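PDB 5SWV: pentafunctional AROM polypeptide from Schizosaccharomyces pombe, which catalyses five steps of the shikimate pathway as a multidomain enzyme, the part studied here comprising its dehydroquinate dehydratase and shikimate dehydrogenase domains. Local coordinates for residues T272-L277 / T519-V525. Numbering follows the deposited sequence.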
loop_
_atom_site.group_PDB
_atom_site.type_symbol
_atom_site.label_atom_id
_atom_site.label_comp_id
_atom_site.label_asym_id
_atom_site.label_seq_id
_atom_site.Cartn_x
_atom_site.Cartn_y
_atom_site.Cartn_z
ATOM N N THR A 272 6.234 6.619 16.183
ATOM C CA THR A 272 6.909 7.237 15.049
ATOM C C THR A 272 5.970 7.351 13.865
ATOM O O THR A 272 5.914 8.393 13.247
ATOM C CB THR A 272 8.179 6.472 14.652
ATOM O OG1 THR A 272 9.035 6.380 15.789
ATOM C CG2 THR A 272 8.921 7.174 13.549
ATOM N N ALA A 273 5.217 6.310 13.554
ATOM C CA ALA A 273 4.297 6.376 12.414
ATOM C C ALA A 273 3.252 7.504 12.548
ATOM O O ALA A 273 2.981 8.207 11.568
ATOM C CB ALA A 273 3.609 5.037 12.206
ATOM N N TYR A 274 2.696 7.688 13.750
ATOM C CA TYR A 274 1.707 8.753 13.992
ATOM C C TYR A 274 2.304 10.129 13.719
ATOM O O TYR A 274 1.681 10.991 13.090
ATOM C CB TYR A 274 1.183 8.739 15.433
ATOM C CG TYR A 274 0.656 7.409 15.937
ATOM C CD1 TYR A 274 -0.131 6.593 15.129
ATOM C CD2 TYR A 274 0.938 6.974 17.229
ATOM C CE1 TYR A 274 -0.593 5.376 15.579
ATOM C CE2 TYR A 274 0.471 5.765 17.688
ATOM C CZ TYR A 274 -0.293 4.966 16.856
ATOM O OH TYR A 274 -0.781 3.762 17.310
ATOM N N GLU A 275 3.528 10.304 14.199
ATOM C CA GLU A 275 4.260 11.553 14.103
ATOM C C GLU A 275 4.552 11.917 12.661
ATOM O O GLU A 275 4.389 13.054 12.284
ATOM C CB GLU A 275 5.562 11.416 14.868
ATOM C CG GLU A 275 6.234 12.729 15.200
ATOM C CD GLU A 275 7.734 12.579 15.457
ATOM O OE1 GLU A 275 8.226 11.440 15.704
ATOM O OE2 GLU A 275 8.427 13.628 15.406
ATOM N N LEU A 276 4.974 10.944 11.862
ATOM C CA LEU A 276 5.216 11.142 10.426
ATOM C C LEU A 276 3.956 11.338 9.581
ATOM O O LEU A 276 4.042 11.860 8.492
ATOM C CB LEU A 276 6.021 9.973 9.855
ATOM C CG LEU A 276 7.450 9.817 10.419
ATOM C CD1 LEU A 276 7.982 8.401 10.204
ATOM C CD2 LEU A 276 8.404 10.844 9.816
ATOM N N LEU A 277 2.798 10.928 10.075
ATOM C CA LEU A 277 1.544 11.060 9.330
ATOM C C LEU A 277 0.549 12.068 9.897
ATOM O O LEU A 277 -0.553 12.219 9.345
ATOM C CB LEU A 277 0.894 9.683 9.218
ATOM C CG LEU A 277 1.517 8.932 8.046
ATOM C CD1 LEU A 277 1.994 7.572 8.467
ATOM C CD2 LEU A 277 0.524 8.866 6.901
ATOM N N THR A 519 -0.445 3.820 4.673
ATOM C CA THR A 519 0.895 3.274 4.832
ATOM C C THR A 519 1.758 4.289 5.538
ATOM O O THR A 519 1.398 5.453 5.624
ATOM C CB THR A 519 1.583 2.948 3.504
ATOM O OG1 THR A 519 1.777 4.162 2.783
ATOM C CG2 THR A 519 0.772 1.940 2.671
ATOM N N ALA A 520 2.898 3.830 6.036
ATOM C CA ALA A 520 3.903 4.681 6.662
ATOM C C ALA A 520 5.284 4.314 6.093
ATOM O O ALA A 520 5.488 3.168 5.722
ATOM C CB ALA A 520 3.866 4.475 8.163
ATOM N N PRO A 521 6.244 5.260 6.054
ATOM C CA PRO A 521 7.523 4.984 5.390
ATOM C C PRO A 521 8.430 4.064 6.203
ATOM O O PRO A 521 8.637 4.308 7.398
ATOM C CB PRO A 521 8.162 6.369 5.273
ATOM C CG PRO A 521 7.560 7.182 6.375
ATOM C CD PRO A 521 6.333 6.473 6.886
ATOM N N PHE A 522 8.966 3.027 5.559
ATOM C CA PHE A 522 9.755 2.035 6.268
ATOM C C PHE A 522 11.028 2.631 6.854
ATOM O O PHE A 522 11.296 2.435 8.022
ATOM C CB PHE A 522 10.089 0.867 5.355
ATOM C CG PHE A 522 11.146 -0.057 5.902
ATOM C CD1 PHE A 522 10.805 -1.106 6.737
ATOM C CD2 PHE A 522 12.489 0.125 5.569
ATOM C CE1 PHE A 522 11.781 -1.956 7.232
ATOM C CE2 PHE A 522 13.470 -0.719 6.061
ATOM C CZ PHE A 522 13.115 -1.764 6.893
ATOM N N ASP A 523 11.792 3.357 6.042
ATOM C CA ASP A 523 13.132 3.838 6.426
ATOM C C ASP A 523 13.214 4.602 7.744
ATOM O O ASP A 523 13.991 4.230 8.621
ATOM C CB ASP A 523 13.722 4.727 5.327
ATOM C CG ASP A 523 14.268 3.943 4.146
ATOM O OD1 ASP A 523 14.239 2.683 4.129
ATOM O OD2 ASP A 523 14.750 4.626 3.219
ATOM N N ALA A 524 12.430 5.673 7.876
ATOM C CA ALA A 524 12.464 6.514 9.082
ATOM C C ALA A 524 11.883 5.815 10.301
ATOM O O ALA A 524 12.298 6.089 11.421
ATOM C CB ALA A 524 11.755 7.839 8.854
ATOM N N VAL A 525 10.933 4.913 10.091
ATOM C CA VAL A 525 10.361 4.157 11.194
ATOM C C VAL A 525 11.365 3.116 11.683
ATOM O O VAL A 525 11.471 2.874 12.881
ATOM C CB VAL A 525 9.046 3.475 10.798
ATOM C CG1 VAL A 525 8.515 2.638 11.945
ATOM C CG2 VAL A 525 7.997 4.511 10.423
#
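The last turns of helix 266-277 rest against the approach to helix 522-530 and its first turn, an apolar seam that buries 294 Å² over both sides. L276 is the main bump. With chi1 m and chi2 t its CD1 enters a shallow hollow walled by the ring of P521 and the side chains of A524 and V525: CD1 of L276 lies 4.0 Å from P521 CG, 4.0 Å from A524 CB and 3.9 Å from V525 CG2. One turn earlier, T272 presents its methyl to the same helix start, CG2 of T272 being 4.1 Å from CA and 4.2 Å from CG2 of V525, while its OG1 bonds back to the carbonyl of I268 in its own helix. The loop supplies a second bump, A520. Its methyl fits between A273 and L277, with A520 CB 4.1 Å from A273 CB and 3.6 Å from L277 CD1; the same L277 CD1 also lies 3.6 Å from T519 O. Small side chains at A273 and A520 let the backbones come close, their CA atoms 6.0 Å apart, as are those of T272 and V525. P521 serves both as a wall of the hollow and as the N-cap residue of helix 522-530. The seam thus joins the substrate-binding part of the shikimate dehydrogenase, early in its sequence, to that enzyme's C-terminal end. V34, from a loop of the dehydroquinase region, touches L277 and P521, and helix 500-516 packs beside the seam, its F512 touching A273 and Y274, its E502 and V505 touching F522.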